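Side-chain contacts in phospholyase (Arthrobacter aurescens, PDB 5G4I), which uses pyridoxal phosphate to eliminate phosphate from phosphoethanolamine, although it belongs to the class III transaminase family: residues 102-107 and 291-296; 94-99 and 114-119. All coordinates share one frame; numbering follows the deposited sequence.

Contact 1: residues 102-107 and 291-296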
loop_
_atom_site.group_PDB
_atom_site.type_symbol
_atom_site.label_atom_id
_atom_site.label_comp_id
_atom_site.label_asym_id
_atom_site.label_seq_id
_atom_site.Cartn_x
_atom_site.Cartn_y
_atom_site.Cartn_z
ATOM N N ALA A 102 -6.892 3.764 -20.593
ATOM C CA ALA A 102 -8.298 3.484 -20.348
ATOM C C ALA A 102 -8.827 4.290 -19.136
ATOM O O ALA A 102 -9.948 4.886 -19.192
ATOM C CB ALA A 102 -8.589 2.004 -20.122
ATOM N N LEU A 103 -8.047 4.345 -18.045
ATOM C CA LEU A 103 -8.490 5.092 -16.881
ATOM C C LEU A 103 -8.516 6.615 -17.154
ATOM O O LEU A 103 -9.497 7.303 -16.769
ATOM C CB LEU A 103 -7.611 4.703 -15.664
ATOM C CG LEU A 103 -7.936 5.431 -14.354
ATOM C CD1 LEU A 103 -9.330 5.062 -13.861
ATOM C CD2 LEU A 103 -6.859 4.933 -13.334
ATOM N N LEU A 104 -7.471 7.097 -17.830
ATOM C CA LEU A 104 -7.413 8.558 -18.082
ATOM C C LEU A 104 -8.483 9.000 -19.087
ATOM O O LEU A 104 -8.904 10.182 -19.056
ATOM C CB LEU A 104 -6.005 8.949 -18.474
ATOM C CG LEU A 104 -4.924 8.909 -17.364
ATOM C CD1 LEU A 104 -3.521 8.992 -17.922
ATOM C CD2 LEU A 104 -5.194 9.981 -16.295
ATOM N N SER A 105 -8.977 8.093 -19.915
ATOM C CA SER A 105 -10.081 8.435 -20.877
ATOM C C SER A 105 -11.386 8.736 -20.119
ATOM O O SER A 105 -12.348 9.253 -20.669
ATOM C CB SER A 105 -10.329 7.294 -21.887
ATOM O OG SER A 105 -11.007 6.142 -21.319
ATOM N N LYS A 106 -11.481 8.348 -18.811
ATOM C CA LYS A 106 -12.624 8.628 -17.932
ATOM C C LYS A 106 -12.575 9.980 -17.244
ATOM O O LYS A 106 -13.481 10.263 -16.412
ATOM C CB LYS A 106 -12.783 7.497 -16.860
ATOM C CG LYS A 106 -12.869 6.111 -17.421
ATOM C CD LYS A 106 -14.040 5.935 -18.358
ATOM C CE LYS A 106 -14.260 4.432 -18.633
ATOM N NZ LYS A 106 -15.316 4.224 -19.665
ATOM N N PHE A 107 -11.582 10.785 -17.602
ATOM C CA PHE A 107 -11.365 12.124 -17.039
ATOM C C PHE A 107 -11.327 13.220 -18.087
ATOM O O PHE A 107 -10.946 12.982 -19.158
ATOM C CB PHE A 107 -10.043 12.197 -16.225
ATOM C CG PHE A 107 -10.096 11.477 -14.902
ATOM C CD1 PHE A 107 -10.532 12.117 -13.803
ATOM C CD2 PHE A 107 -9.713 10.177 -14.800
ATOM C CE1 PHE A 107 -10.615 11.473 -12.610
ATOM C CE2 PHE A 107 -9.790 9.499 -13.610
ATOM C CZ PHE A 107 -10.244 10.154 -12.511
ATOM N N ALA A 291 -4.838 4.753 -6.947
ATOM C CA ALA A 291 -4.229 5.759 -7.883
ATOM C C ALA A 291 -4.403 7.174 -7.396
ATOM O O ALA A 291 -5.352 7.516 -6.693
ATOM C CB ALA A 291 -4.845 5.635 -9.314
ATOM N N VAL A 292 -3.477 8.050 -7.902
ATOM C CA VAL A 292 -3.611 9.518 -7.843
ATOM C C VAL A 292 -3.634 9.988 -9.345
ATOM O O VAL A 292 -2.679 9.747 -10.113
ATOM C CB VAL A 292 -2.406 10.154 -7.150
ATOM C CG1 VAL A 292 -2.582 11.691 -7.178
ATOM C CG2 VAL A 292 -2.196 9.635 -5.765
ATOM N N VAL A 293 -4.732 10.604 -9.775
ATOM C CA VAL A 293 -4.858 11.256 -11.116
ATOM C C VAL A 293 -4.644 12.778 -10.937
ATOM O O VAL A 293 -5.158 13.385 -9.966
ATOM C CB VAL A 293 -6.206 10.870 -11.795
ATOM C CG1 VAL A 293 -6.506 11.798 -13.002
ATOM C CG2 VAL A 293 -6.232 9.394 -12.150
ATOM N N THR A 294 -3.799 13.373 -11.796
ATOM C CA THR A 294 -3.386 14.771 -11.607
ATOM C C THR A 294 -3.064 15.418 -12.961
ATOM O O THR A 294 -3.342 14.834 -14.043
ATOM C CB THR A 294 -2.307 14.890 -10.528
ATOM O OG1 THR A 294 -2.158 16.289 -10.100
ATOM C CG2 THR A 294 -0.957 14.354 -10.985
ATOM N N THR A 295 -2.548 16.664 -12.887
ATOM C CA THR A 295 -2.208 17.428 -14.067
ATOM C C THR A 295 -0.770 17.116 -14.514
ATOM O O THR A 295 0.101 16.631 -13.792
ATOM C CB THR A 295 -2.336 18.937 -13.757
ATOM O OG1 THR A 295 -1.289 19.330 -12.840
ATOM C CG2 THR A 295 -3.642 19.304 -13.232
ATOM N N ALA A 296 -0.476 17.434 -15.774
ATOM C CA ALA A 296 0.883 17.340 -16.294
ATOM C C ALA A 296 1.894 18.191 -15.531
ATOM O O ALA A 296 2.977 17.687 -15.199
ATOM C CB ALA A 296 0.912 17.734 -17.765
#

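Contact 2: residues 94-99 and 114-119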
loop_
_atom_site.group_PDB
_atom_site.type_symbol
_atom_site.label_atom_id
_atom_site.label_comp_id
_atom_site.label_asym_id
_atom_site.label_seq_id
_atom_site.Cartn_x
_atom_site.Cartn_y
_atom_site.Cartn_z
ATOM N N SER A 94 3.376 -3.399 -22.108
ATOM C CA SER A 94 2.216 -2.708 -22.654
ATOM C C SER A 94 1.013 -2.623 -21.687
ATOM O O SER A 94 0.167 -1.711 -21.830
ATOM C CB SER A 94 1.720 -3.277 -23.994
ATOM O OG SER A 94 1.213 -4.531 -23.828
ATOM N N ARG A 95 0.834 -3.580 -20.779
ATOM C CA ARG A 95 -0.421 -3.632 -19.996
ATOM C C ARG A 95 -0.648 -2.389 -19.130
ATOM O O ARG A 95 -1.813 -1.876 -19.081
ATOM C CB ARG A 95 -0.547 -4.901 -19.086
ATOM C CG ARG A 95 -0.327 -6.254 -19.763
ATOM C CD ARG A 95 -1.151 -6.569 -21.006
ATOM N NE ARG A 95 -2.572 -6.366 -20.868
ATOM C CZ ARG A 95 -3.454 -7.240 -20.364
ATOM N NH1 ARG A 95 -3.043 -8.349 -19.772
ATOM N NH2 ARG A 95 -4.774 -6.981 -20.341
ATOM N N VAL A 96 0.396 -1.894 -18.454
ATOM C CA VAL A 96 0.230 -0.681 -17.639
ATOM C C VAL A 96 -0.151 0.555 -18.480
ATOM O O VAL A 96 -0.926 1.406 -18.032
ATOM C CB VAL A 96 1.451 -0.382 -16.720
ATOM C CG1 VAL A 96 2.718 -0.104 -17.519
ATOM C CG2 VAL A 96 1.116 0.730 -15.706
ATOM N N VAL A 97 0.420 0.600 -19.694
ATOM C CA VAL A 97 0.096 1.742 -20.573
ATOM C C VAL A 97 -1.347 1.667 -21.052
ATOM O O VAL A 97 -2.075 2.677 -21.093
ATOM C CB VAL A 97 1.121 1.804 -21.743
ATOM C CG1 VAL A 97 0.794 2.982 -22.695
ATOM C CG2 VAL A 97 2.483 2.045 -21.157
ATOM N N GLU A 98 -1.781 0.475 -21.469
ATOM C CA GLU A 98 -3.144 0.242 -21.878
ATOM C C GLU A 98 -4.140 0.627 -20.746
ATOM O O GLU A 98 -5.162 1.296 -20.955
ATOM C CB GLU A 98 -3.405 -1.207 -22.255
ATOM C CG GLU A 98 -2.674 -1.640 -23.501
ATOM C CD GLU A 98 -2.494 -3.178 -23.613
ATOM O OE1 GLU A 98 -3.113 -3.993 -22.813
ATOM O OE2 GLU A 98 -1.698 -3.541 -24.561
ATOM N N TYR A 99 -3.827 0.182 -19.525
ATOM C CA TYR A 99 -4.696 0.546 -18.391
ATOM C C TYR A 99 -4.679 2.069 -18.095
ATOM O O TYR A 99 -5.775 2.609 -17.883
ATOM C CB TYR A 99 -4.297 -0.248 -17.102
ATOM C CG TYR A 99 -5.206 0.028 -15.931
ATOM C CD1 TYR A 99 -6.600 0.057 -16.033
ATOM C CD2 TYR A 99 -4.667 0.303 -14.705
ATOM C CE1 TYR A 99 -7.438 0.382 -14.960
ATOM C CE2 TYR A 99 -5.497 0.515 -13.560
ATOM C CZ TYR A 99 -6.876 0.567 -13.724
ATOM O OH TYR A 99 -7.730 0.850 -12.633
ATOM N N LEU A 114 -1.075 10.092 -14.311
ATOM C CA LEU A 114 -1.435 9.122 -13.288
ATOM C C LEU A 114 -0.173 8.676 -12.530
ATOM O O LEU A 114 0.896 8.409 -13.141
ATOM C CB LEU A 114 -2.031 7.873 -14.059
ATOM C CG LEU A 114 -2.244 6.517 -13.462
ATOM C CD1 LEU A 114 -3.391 6.677 -12.467
ATOM C CD2 LEU A 114 -2.715 5.423 -14.377
ATOM N N PHE A 115 -0.317 8.493 -11.187
ATOM C CA PHE A 115 0.578 7.689 -10.335
ATOM C C PHE A 115 -0.262 6.470 -9.851
ATOM O O PHE A 115 -1.310 6.664 -9.180
ATOM C CB PHE A 115 1.023 8.445 -9.089
ATOM C CG PHE A 115 1.861 9.699 -9.308
ATOM C CD1 PHE A 115 1.275 10.923 -9.457
ATOM C CD2 PHE A 115 3.236 9.601 -9.294
ATOM C CE1 PHE A 115 2.100 12.088 -9.616
ATOM C CE2 PHE A 115 4.054 10.716 -9.458
ATOM C CZ PHE A 115 3.461 11.963 -9.630
ATOM N N LEU A 116 0.197 5.268 -10.089
ATOM C CA LEU A 116 -0.506 4.102 -9.544
ATOM C C LEU A 116 0.078 3.755 -8.127
ATOM O O LEU A 116 1.259 4.022 -7.826
ATOM C CB LEU A 116 -0.338 2.913 -10.512
ATOM C CG LEU A 116 -1.246 3.001 -11.732
ATOM C CD1 LEU A 116 -0.775 2.124 -12.900
ATOM C CD2 LEU A 116 -2.694 2.627 -11.412
ATOM N N THR A 117 -0.787 3.114 -7.297
ATOM C CA THR A 117 -0.420 2.672 -5.958
ATOM C C THR A 117 -1.088 1.301 -5.732
ATOM O O THR A 117 -1.715 0.742 -6.654
ATOM C CB THR A 117 -0.849 3.671 -4.838
ATOM O OG1 THR A 117 -2.287 3.596 -4.696
ATOM C CG2 THR A 117 -0.337 5.096 -5.084
ATOM N N ASN A 118 -0.991 0.769 -4.485
ATOM C CA ASN A 118 -1.587 -0.554 -4.169
ATOM C C ASN A 118 -2.820 -0.446 -3.206
ATOM O O ASN A 118 -3.338 -1.453 -2.733
ATOM C CB ASN A 118 -0.538 -1.509 -3.625
ATOM C CG ASN A 118 0.724 -1.537 -4.448
ATOM O OD1 ASN A 118 1.792 -0.950 -4.001
ATOM N ND2 ASN A 118 0.674 -2.038 -5.614
ATOM N N SER A 119 -3.164 0.778 -2.779
ATOM C CA SER A 119 -4.256 0.970 -1.778
ATOM C C SER A 119 -4.768 2.430 -1.814
ATOM O O SER A 119 -4.034 3.354 -2.257
ATOM C CB SER A 119 -3.826 0.617 -0.365
ATOM O OG SER A 119 -2.894 1.570 0.166
#

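Contact 1: residues 102-107 and 291-296
Helix-to-sheet packing in the cofactor-binding domain of a class III (fold type I) enzyme brings Val293, on strand 290-294, against Phe107 and Leu104, where helix 94-104 turns off into a loop. The strand runs second in the mixed sheet, between strands 113-117 and 276-279 and antiparallel to both. Val293 carries its side of the contact with two methyls. CG1 sits almost exactly over the middle of the Phe107 ring, 3.9 Å from the centroid and only 3° off the ring normal, a CH-pi contact over the face. CG2 leans toward the far end of the ring, 3.8 Å from Phe107 CE2. Because Val293 CG1 lies anti to its own backbone N (chi1 166°), it projects from the strand toward the ring centre, while CG2 takes the place beside that N. CG1 also meets Leu104 CD2 at 4.0 Å; these two side chains slide past one another in opposite directions, so the same methyl touches the ring face on one side and Leu104 at roughly a right angle to it. Phe107 is brought round by a type I beta turn from Leu104 to Phe107, in which Phe107 N donates to Leu104 O at 3.1 Å. From within the same turn, Ser105 OG bonds back to Ala102 O at 2.7 Å. The ring also stacks with Trp265, whose NE1 bonds Lys106 O, and Lys106 NZ forms a salt bridge with Asp330. Leu104 additionally packs on Thr26 of the second subunit, which places the contact next to the dimer interface. No hydrogen bond joins the two segments: the touching side chains bring no polar group to satisfy, and apart from the methyl set over a pi face the buried packing is apolar and non-directional.

Contact 2: residues 94-99 and 114-119
Leu116 meets Val96 and Tyr99 where helix 94-104 packs on strand 113-117, the outermost strand within this chain of the cofactor-binding domain's mixed sheet. At the start of the strand, Leu114 starts off toward the helix and packs on Leu103 and on Val293 of the adjoining strand, while its backbone bonds to the second subunit. Phe115 leaves by the other side of the sheet, onto Leu126 and Ile130 of helix 120-135. Leu116 makes the contact by dividing its two branches: the Leu116 and Val96 side chains slide past each other, bringing Leu116 CD1 to 3.7 Å from Val96 CG2, and Leu116 CD2 lies obliquely to the Tyr99 ring, 4.1 Å from Tyr99 CE2. Val96 CG2 is the methyl anti to the backbone N, while Tyr99 extends its ring through a CG that is likewise anti (chi1 -177°); its ring also touches Leu323. Next along, Thr117 OG1 donates to Ser119 O at 3.0 Å, tying together the turn that leads to the cofactor. Ser119 touches the bound pyridoxal phosphate and is the N-cap of helix 120-135: its OG bonds Glu122 N, and also Glu122 OE2 of the second subunit.

In the fold
Both contacts pack helix 94-104 against one sheet of the cofactor-binding domain, with centres about 10 Å apart. Contact 2 takes the beginning of the helix and strand 113-117, outermost within this chain; contact 1 takes its end and the neighbouring antiparallel strand 290-294. Along the chain the segments alternate, 94-99, 102-107, 114-119, 291-296, so the helix precedes both strands. Backbone bonds join the strands, among them a probable one from Val292 N to Phe115 O at 2.9 Å, and Ala291 CB packs 3.6 Å from Leu114 CD1. One helix thus lies across two neighbouring strands, one of which runs on through Ser119 into the cofactor pocket; contact 1 lies away from it.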